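Local coordinates for protein ribose-phosphate pyrophosphokinase (PDB 5MP7) that probably transfers the pyrophosphoryl group of ATP to ribose 5-phosphate, with magnesium as cofactor, forming phosphoribosyl pyrophosphate for nucleotide biosynthesis, at residues A69-W74 / Y100-Q105; T94-F99 / N307-V312. One frame throughout, in Å; residues are numbered along the deposited sequence.

Interaction 1 of 2, residues A69-W74 / Y100-Q105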
ATOM      1  N   ALA A  69     -51.690  -3.736   0.310  1.00 37.60           N
ATOM      2  CA  ALA A  69     -50.340  -3.259  -0.007  1.00 40.23           C
ATOM      3  C   ALA A  69     -49.289  -4.099   0.726  1.00 41.91           C
ATOM      4  O   ALA A  69     -49.502  -4.429   1.889  1.00 45.10           O
ATOM      5  CB  ALA A  69     -50.202  -1.807   0.404  1.00 40.21           C
ATOM      6  N   PRO A  70     -48.185  -4.492   0.086  1.00 47.26           N
ATOM      7  CA  PRO A  70     -47.907  -4.346  -1.359  1.00 47.59           C
ATOM      8  C   PRO A  70     -48.560  -5.447  -2.232  1.00 47.38           C
ATOM      9  O   PRO A  70     -48.271  -6.649  -2.085  1.00 55.84           O
ATOM     10  CB  PRO A  70     -46.386  -4.490  -1.419  1.00 47.94           C
ATOM     11  CG  PRO A  70     -46.044  -5.409  -0.281  1.00 47.25           C
ATOM     12  CD  PRO A  70     -47.086  -5.181   0.796  1.00 48.21           C
ATOM     13  N   LEU A  71     -49.392  -5.033  -3.166  1.00 40.43           N
ATOM     14  CA  LEU A  71     -50.409  -5.926  -3.783  1.00 38.96           C
ATOM     15  C   LEU A  71     -49.888  -6.968  -4.796  1.00 36.28           C
ATOM     16  O   LEU A  71     -50.361  -8.087  -4.855  1.00 33.81           O
ATOM     17  CB  LEU A  71     -51.474  -5.018  -4.399  1.00 39.78           C
ATOM     18  CG  LEU A  71     -52.499  -5.487  -5.384  1.00 40.97           C
ATOM     19  CD1 LEU A  71     -53.753  -4.636  -5.236  1.00 40.64           C
ATOM     20  CD2 LEU A  71     -51.956  -5.376  -6.783  1.00 43.00           C
ATOM     21  N   ASN A  72     -48.874  -6.598  -5.562  1.00 35.58           N
ATOM     22  CA  ASN A  72     -48.340  -7.458  -6.606  1.00 31.99           C
ATOM     23  C   ASN A  72     -47.656  -8.726  -6.090  1.00 32.70           C
ATOM     24  O   ASN A  72     -47.721  -9.779  -6.728  1.00 28.19           O
ATOM     25  CB  ASN A  72     -47.391  -6.656  -7.471  1.00 31.85           C
ATOM     26  CG  ASN A  72     -48.087  -5.475  -8.103  1.00 34.34           C
ATOM     27  OD1 ASN A  72     -49.061  -5.653  -8.876  1.00 33.34           O
ATOM     28  ND2 ASN A  72     -47.632  -4.261  -7.771  1.00 33.16           N
ATOM     29  N   GLN A  73     -47.003  -8.598  -4.944  1.00 32.07           N
ATOM     30  CA  GLN A  73     -46.470  -9.727  -4.221  1.00 33.16           C
ATOM     31  C   GLN A  73     -47.545 -10.768  -3.880  1.00 28.63           C
ATOM     32  O   GLN A  73     -47.327 -11.965  -4.009  1.00 24.77           O
ATOM     33  CB  GLN A  73     -45.847  -9.225  -2.935  1.00 38.40           C
ATOM     34  CG  GLN A  73     -45.173 -10.294  -2.120  1.00 47.43           C
ATOM     35  CD  GLN A  73     -44.806  -9.782  -0.738  1.00 54.15           C
ATOM     36  OE1 GLN A  73     -44.666  -8.576  -0.539  1.00 53.74           O
ATOM     37  NE2 GLN A  73     -44.635 -10.701   0.217  1.00 57.36           N
ATOM     38  N   TRP A  74     -48.712 -10.309  -3.449  1.00 27.27           N
ATOM     39  CA  TRP A  74     -49.751 -11.252  -3.019  1.00 27.27           C
ATOM     40  C   TRP A  74     -50.447 -11.888  -4.194  1.00 26.17           C
ATOM     41  O   TRP A  74     -50.906 -13.026  -4.112  1.00 26.12           O
ATOM     42  CB  TRP A  74     -50.770 -10.605  -2.091  1.00 26.88           C
ATOM     43  CG  TRP A  74     -50.192  -9.945  -0.908  1.00 27.65           C
ATOM     44  CD1 TRP A  74     -50.362  -8.653  -0.569  1.00 30.37           C
ATOM     45  CD2 TRP A  74     -49.323 -10.503   0.065  1.00 28.35           C
ATOM     46  NE1 TRP A  74     -49.652  -8.355   0.559  1.00 31.67           N
ATOM     47  CE2 TRP A  74     -49.014  -9.483   0.983  1.00 28.56           C
ATOM     48  CE3 TRP A  74     -48.780 -11.766   0.260  1.00 31.68           C
ATOM     49  CZ2 TRP A  74     -48.195  -9.681   2.096  1.00 30.13           C
ATOM     50  CZ3 TRP A  74     -47.940 -11.965   1.370  1.00 34.62           C
ATOM     51  CH2 TRP A  74     -47.668 -10.917   2.279  1.00 30.61           C
ATOM     52  N   TYR A 100     -60.716  -7.721  -5.481  1.00 30.73           N
ATOM     53  CA  TYR A 100     -60.164  -8.079  -6.790  1.00 29.79           C
ATOM     54  C   TYR A 100     -59.120  -7.049  -7.207  1.00 29.30           C
ATOM     55  O   TYR A 100     -59.431  -5.880  -7.389  1.00 32.27           O
ATOM     56  CB  TYR A 100     -61.288  -8.165  -7.797  1.00 28.96           C
ATOM     57  CG  TYR A 100     -60.921  -8.762  -9.121  1.00 29.92           C
ATOM     58  CD1 TYR A 100     -60.286  -8.003 -10.108  1.00 31.04           C
ATOM     59  CD2 TYR A 100     -61.292 -10.058  -9.450  1.00 33.50           C
ATOM     60  CE1 TYR A 100     -60.007  -8.528 -11.363  1.00 31.50           C
ATOM     61  CE2 TYR A 100     -61.006 -10.608 -10.718  1.00 31.58           C
ATOM     62  CZ  TYR A 100     -60.381  -9.826 -11.667  1.00 31.82           C
ATOM     63  OH  TYR A 100     -60.087 -10.310 -12.903  1.00 30.79           O
ATOM     64  N   PRO A 101     -57.870  -7.454  -7.309  1.00 28.00           N
ATOM     65  CA  PRO A 101     -56.834  -6.504  -7.685  1.00 28.23           C
ATOM     66  C   PRO A 101     -56.965  -6.002  -9.124  1.00 26.99           C
ATOM     67  O   PRO A 101     -57.312  -6.784 -10.009  1.00 25.28           O
ATOM     68  CB  PRO A 101     -55.531  -7.320  -7.555  1.00 27.84           C
ATOM     69  CG  PRO A 101     -55.929  -8.741  -7.534  1.00 27.98           C
ATOM     70  CD  PRO A 101     -57.403  -8.843  -7.363  1.00 29.23           C
ATOM     71  N   TYR A 102     -56.657  -4.711  -9.305  1.00 23.52           N
ATOM     72  CA  TYR A 102     -56.726  -3.997 -10.539  1.00 22.25           C
ATOM     73  C   TYR A 102     -58.144  -3.789 -11.040  1.00 23.83           C
ATOM     74  O   TYR A 102     -58.339  -3.456 -12.207  1.00 25.10           O
ATOM     75  CB  TYR A 102     -55.841  -4.665 -11.612  1.00 23.07           C
ATOM     76  CG  TYR A 102     -54.415  -4.494 -11.319  1.00 21.33           C
ATOM     77  CD1 TYR A 102     -53.784  -3.334 -11.651  1.00 21.81           C
ATOM     78  CD2 TYR A 102     -53.692  -5.485 -10.658  1.00 22.62           C
ATOM     79  CE1 TYR A 102     -52.445  -3.152 -11.390  1.00 22.14           C
ATOM     80  CE2 TYR A 102     -52.353  -5.330 -10.380  1.00 21.35           C
ATOM     81  CZ  TYR A 102     -51.731  -4.152 -10.753  1.00 22.12           C
ATOM     82  OH  TYR A 102     -50.434  -3.921 -10.408  1.00 21.41           O
ATOM     83  N   ALA A 103     -59.139  -3.972 -10.190  1.00 25.95           N
ATOM     84  CA  ALA A 103     -60.556  -3.812 -10.603  1.00 28.09           C
ATOM     85  C   ALA A 103     -60.869  -2.435 -11.134  1.00 30.41           C
ATOM     86  O   ALA A 103     -61.705  -2.320 -12.012  1.00 32.50           O
ATOM     87  CB  ALA A 103     -61.501  -4.168  -9.477  1.00 25.88           C
ATOM     88  N   ARG A 104     -60.186  -1.402 -10.629  1.00 33.25           N
ATOM     89  CA  ARG A 104     -60.397  -0.058 -11.131  1.00 37.81           C
ATOM     90  C   ARG A 104     -59.913   0.165 -12.569  1.00 42.18           C
ATOM     91  O   ARG A 104     -60.474   0.998 -13.283  1.00 48.58           O
ATOM     92  CB  ARG A 104     -59.802   0.968 -10.190  1.00 40.34           C
ATOM     93  CG  ARG A 104     -60.666   1.159  -8.949  1.00 47.04           C
ATOM     94  CD  ARG A 104     -59.974   2.018  -7.907  1.00 53.20           C
ATOM     95  NE  ARG A 104     -58.726   1.400  -7.458  1.00 59.15           N
ATOM     96  CZ  ARG A 104     -57.844   1.967  -6.630  1.00 62.82           C
ATOM     97  NH1 ARG A 104     -58.039   3.188  -6.136  1.00 59.27           N
ATOM     98  NH2 ARG A 104     -56.762   1.286  -6.280  1.00 66.05           N
ATOM     99  N   GLN A 105     -58.909  -0.590 -13.010  1.00 43.76           N
ATOM    100  CA  GLN A 105     -58.458  -0.551 -14.409  1.00 41.93           C
ATOM    101  C   GLN A 105     -59.215  -1.577 -15.275  1.00 38.52           C
ATOM    102  O   GLN A 105     -58.652  -2.559 -15.718  1.00 34.63           O
ATOM    103  CB  GLN A 105     -56.955  -0.760 -14.446  1.00 44.81           C
ATOM    104  CG  GLN A 105     -56.313  -0.474 -15.800  1.00 53.18           C
ATOM    105  CD  GLN A 105     -56.356   0.997 -16.195  1.00 57.26           C
ATOM    106  OE1 GLN A 105     -56.075   1.881 -15.389  1.00 60.48           O
ATOM    107  NE2 GLN A 105     -56.734   1.266 -17.432  1.00 59.99           N
TER

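Interaction 2 of 2, residues T94-F99 / N307-V312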
ATOM      1  N   THR A  94     -60.469 -23.296  -7.158  1.00 23.34           N
ATOM      2  CA  THR A  94     -61.188 -22.047  -7.110  1.00 24.71           C
ATOM      3  C   THR A  94     -60.311 -20.974  -6.437  1.00 25.06           C
ATOM      4  O   THR A  94     -59.835 -21.181  -5.356  1.00 28.39           O
ATOM      5  CB  THR A  94     -62.487 -22.210  -6.305  1.00 26.09           C
ATOM      6  OG1 THR A  94     -63.297 -23.259  -6.872  1.00 23.22           O
ATOM      7  CG2 THR A  94     -63.260 -20.923  -6.289  1.00 26.76           C
ATOM      8  N   ALA A  95     -60.088 -19.856  -7.096  1.00 23.22           N
ATOM      9  CA  ALA A  95     -59.386 -18.731  -6.524  1.00 24.78           C
ATOM     10  C   ALA A  95     -60.392 -17.800  -5.856  1.00 28.36           C
ATOM     11  O   ALA A  95     -61.413 -17.425  -6.437  1.00 29.27           O
ATOM     12  CB  ALA A  95     -58.645 -17.971  -7.593  1.00 25.54           C
ATOM     13  N   ILE A  96     -60.113 -17.424  -4.626  1.00 29.00           N
ATOM     14  CA  ILE A  96     -60.953 -16.500  -3.902  1.00 29.13           C
ATOM     15  C   ILE A  96     -60.166 -15.205  -3.722  1.00 28.16           C
ATOM     16  O   ILE A  96     -59.110 -15.195  -3.108  1.00 25.25           O
ATOM     17  CB  ILE A  96     -61.319 -17.086  -2.549  1.00 29.93           C
ATOM     18  CG1 ILE A  96     -62.217 -18.286  -2.755  1.00 30.19           C
ATOM     19  CG2 ILE A  96     -62.051 -16.062  -1.713  1.00 32.84           C
ATOM     20  CD1 ILE A  96     -62.294 -19.125  -1.516  1.00 32.37           C
ATOM     21  N   LEU A  97     -60.685 -14.125  -4.281  1.00 29.01           N
ATOM     22  CA  LEU A  97     -60.028 -12.830  -4.182  1.00 30.44           C
ATOM     23  C   LEU A  97     -61.017 -11.837  -3.596  1.00 29.69           C
ATOM     24  O   LEU A  97     -61.727 -11.223  -4.338  1.00 34.80           O
ATOM     25  CB  LEU A  97     -59.589 -12.370  -5.550  1.00 30.62           C
ATOM     26  CG  LEU A  97     -58.514 -13.260  -6.181  1.00 31.97           C
ATOM     27  CD1 LEU A  97     -59.168 -14.334  -7.001  1.00 31.84           C
ATOM     28  CD2 LEU A  97     -57.603 -12.454  -7.097  1.00 33.31           C
ATOM     29  N   PRO A  98     -61.095 -11.718  -2.260  1.00 29.04           N
ATOM     30  CA  PRO A  98     -62.164 -10.919  -1.672  1.00 28.49           C
ATOM     31  C   PRO A  98     -62.147  -9.488  -2.189  1.00 30.47           C
ATOM     32  O   PRO A  98     -63.196  -8.937  -2.461  1.00 35.73           O
ATOM     33  CB  PRO A  98     -61.863 -10.981  -0.182  1.00 28.51           C
ATOM     34  CG  PRO A  98     -61.107 -12.240   0.009  1.00 27.46           C
ATOM     35  CD  PRO A  98     -60.279 -12.392  -1.226  1.00 28.28           C
ATOM     36  N   PHE A  99     -60.969  -8.904  -2.342  1.00 29.53           N
ATOM     37  CA  PHE A  99     -60.797  -7.638  -3.047  1.00 29.38           C
ATOM     38  C   PHE A  99     -60.050  -7.937  -4.353  1.00 31.13           C
ATOM     39  O   PHE A  99     -58.908  -8.412  -4.336  1.00 35.95           O
ATOM     40  CB  PHE A  99     -60.018  -6.695  -2.148  1.00 29.93           C
ATOM     41  CG  PHE A  99     -59.577  -5.410  -2.804  1.00 31.28           C
ATOM     42  CD1 PHE A  99     -60.422  -4.317  -2.817  1.00 30.75           C
ATOM     43  CD2 PHE A  99     -58.299  -5.284  -3.340  1.00 30.72           C
ATOM     44  CE1 PHE A  99     -60.026  -3.117  -3.372  1.00 34.13           C
ATOM     45  CE2 PHE A  99     -57.893  -4.095  -3.899  1.00 33.35           C
ATOM     46  CZ  PHE A  99     -58.763  -3.007  -3.927  1.00 34.10           C
ATOM     47  N   ASN A 307     -70.196 -19.760   3.259  1.00 28.75           N
ATOM     48  CA  ASN A 307     -71.381 -20.240   2.548  1.00 30.62           C
ATOM     49  C   ASN A 307     -71.152 -20.432   1.063  1.00 32.09           C
ATOM     50  O   ASN A 307     -71.646 -21.405   0.493  1.00 30.86           O
ATOM     51  CB  ASN A 307     -72.564 -19.310   2.697  1.00 36.06           C
ATOM     52  CG  ASN A 307     -73.389 -19.596   3.913  1.00 41.08           C
ATOM     53  OD1 ASN A 307     -74.189 -20.518   3.919  1.00 48.42           O
ATOM     54  ND2 ASN A 307     -73.226 -18.794   4.938  1.00 44.29           N
ATOM     55  N   THR A 308     -70.412 -19.520   0.440  1.00 29.38           N
ATOM     56  CA  THR A 308     -70.092 -19.658  -0.970  1.00 29.89           C
ATOM     57  C   THR A 308     -69.198 -20.863  -1.250  1.00 29.55           C
ATOM     58  O   THR A 308     -69.442 -21.590  -2.203  1.00 32.43           O
ATOM     59  CB  THR A 308     -69.394 -18.404  -1.521  1.00 32.23           C
ATOM     60  OG1 THR A 308     -70.199 -17.264  -1.253  1.00 33.05           O
ATOM     61  CG2 THR A 308     -69.248 -18.485  -3.019  1.00 34.06           C
ATOM     62  N   ILE A 309     -68.173 -21.082  -0.425  1.00 28.54           N
ATOM     63  CA  ILE A 309     -67.298 -22.257  -0.556  1.00 25.57           C
ATOM     64  C   ILE A 309     -68.097 -23.544  -0.399  1.00 26.63           C
ATOM     65  O   ILE A 309     -67.916 -24.480  -1.174  1.00 26.41           O
ATOM     66  CB  ILE A 309     -66.145 -22.239   0.469  1.00 25.96           C
ATOM     67  CG1 ILE A 309     -65.212 -21.078   0.146  1.00 27.68           C
ATOM     68  CG2 ILE A 309     -65.352 -23.542   0.505  1.00 22.90           C
ATOM     69  CD1 ILE A 309     -64.110 -20.874   1.169  1.00 30.67           C
ATOM     70  N   ARG A 310     -69.002 -23.572   0.568  1.00 25.90           N
ATOM     71  CA  ARG A 310     -69.790 -24.755   0.825  1.00 29.61           C
ATOM     72  C   ARG A 310     -70.676 -25.084  -0.378  1.00 30.04           C
ATOM     73  O   ARG A 310     -70.764 -26.239  -0.798  1.00 28.08           O
ATOM     74  CB  ARG A 310     -70.629 -24.548   2.074  1.00 35.00           C
ATOM     75  CG  ARG A 310     -71.111 -25.789   2.792  1.00 47.02           C
ATOM     76  CD  ARG A 310     -71.349 -25.678   4.349  1.00 62.77           C
ATOM     77  NE  ARG A 310     -72.172 -24.591   4.973  1.00 64.55           N
ATOM     78  CZ  ARG A 310     -71.792 -23.650   5.855  1.00 68.81           C
ATOM     79  NH1 ARG A 310     -70.531 -23.519   6.256  1.00 71.46           N
ATOM     80  NH2 ARG A 310     -72.692 -22.788   6.317  1.00 67.97           N
ATOM     81  N   ALA A 311     -71.307 -24.073  -0.952  1.00 28.04           N
ATOM     82  CA  ALA A 311     -72.192 -24.273  -2.092  1.00 30.15           C
ATOM     83  C   ALA A 311     -71.441 -24.702  -3.365  1.00 30.28           C
ATOM     84  O   ALA A 311     -71.913 -25.548  -4.116  1.00 32.94           O
ATOM     85  CB  ALA A 311     -72.964 -23.003  -2.374  1.00 30.97           C
ATOM     86  N   VAL A 312     -70.282 -24.121  -3.595  1.00 29.79           N
ATOM     87  CA  VAL A 312     -69.426 -24.536  -4.711  1.00 28.64           C
ATOM     88  C   VAL A 312     -68.971 -25.970  -4.535  1.00 29.44           C
ATOM     89  O   VAL A 312     -69.044 -26.774  -5.485  1.00 29.13           O
ATOM     90  CB  VAL A 312     -68.193 -23.616  -4.868  1.00 29.18           C
ATOM     91  CG1 VAL A 312     -67.166 -24.185  -5.833  1.00 29.10           C
ATOM     92  CG2 VAL A 312     -68.632 -22.223  -5.339  1.00 29.42           C
TER

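Interaction 1 of 2, residues A69-W74 / Y100-Q105
The polar half of this contact is one hydrogen bond, from Y102 OH to N72 OD1, 2.7 Å long. The hydroxyl approaches in the carbonyl plane, on a lone pair of OD1, at a C=O...donor angle of 131°, while OD1 sits at the edge of the phenol ring, near its plane. The two side chains meet at about a right angle, with amide and ring planes 32° apart. Y102 OH also accepts from the backbone N of I48 of the second subunit, so two bonds fix this buried hydroxyl.

Both segments lie at the C-terminal edge of the parallel sheet of a PRTase-like domain, in the connections that leave its strands: helix 71-87 is the crossover from strand 60-64 to strand 92-97, and residues 100-105 lie in the loop beyond the latter. A type II turn from Y100 to A103 puts Y102 in its third position, with a positive phi.

The apolar half is carried by L71, which holds CG anti to its amide nitrogen (chi1 165°) and so carries its methyls toward the loop. Both lie beside P101 CB, CD1 at 4.0 Å, and CD2 alone goes on to Y102 CE2 at 3.6 Å, approaching the ring obliquely.

The charged partner of R104 comes from a neighbouring chain. E47 of the second subunit accepts a hydrogen bond from Y102 N through OE2 and forms a salt bridge with R104 through OE1; R104, Q105 and E47 all belong to the predicted ATP site.

Interaction 2 of 2, residues T94-F99 / N307-V312
I96 meets I309, and T94 meets V312, without the face or edge of any flat group between them; the aromatic ring of 94-99, that of F99, is engaged instead in an edge-to-face pair with H260, and N45 of the second subunit packs on the same residue. Apart from one threonine hydroxyl, the groups that touch between strand and helix are aliphatic. The two isoleucines touch at their ends, CD1 of I96 lying 3.7 Å from CD1 of I309, and the I96 methyl also comes within 3.9 Å of CG1 of I309. Both residues set CG1 beside the backbone N and CD1 anti to CA (chi2 164° in I96, 174° in I309), so that each long branch is extended and its end methyl reaches the other; the two side chains cross at about a right angle.

Nearer the start of the strand, CG1 of V312 rests 4.1 Å from OG1 of T94. This is a van der Waals touch: OG1 is hydrogen-bonded to R131 NH1, so its polarity is met within the sheet while V312 packs beside it. I309 and V312, about one helical turn apart, answer T94 and I96, two residues apart along the strand.

Strand 92-97 is the middle strand of the five-stranded parallel sheet, flanked by 60-64 and 131-135. T94 and I96 point to helix 302-314, whereas A95 and L97 touch helix 71-87 on the other face. The C-terminal helix thus returns to the N-terminal domain, where V312 also packs on F62 and R131 of the flanking strands.

Segments 94-99 and 100-105 are consecutive, yet the centres of interactions 1 and 2 lie 18 Å apart: the chain runs from the middle of the sheet to the loop beyond its C-terminal end. All four touching residues of interaction 1 are buried, whereas in interaction 2 V312 is partly exposed. Interaction 2, away from the annotated sites, joins strand 92-97 to the C-terminal helix through methyl groups and one threonine hydroxyl, with no hydrogen bond between the segments. Interaction 1 mixes polar and apolar contacts beside a second subunit and the predicted ATP site. Helix 71-87, whose first turn serves interaction 1, packs further along, through Q78 and I82, on the sheet face opposite that of interaction 2.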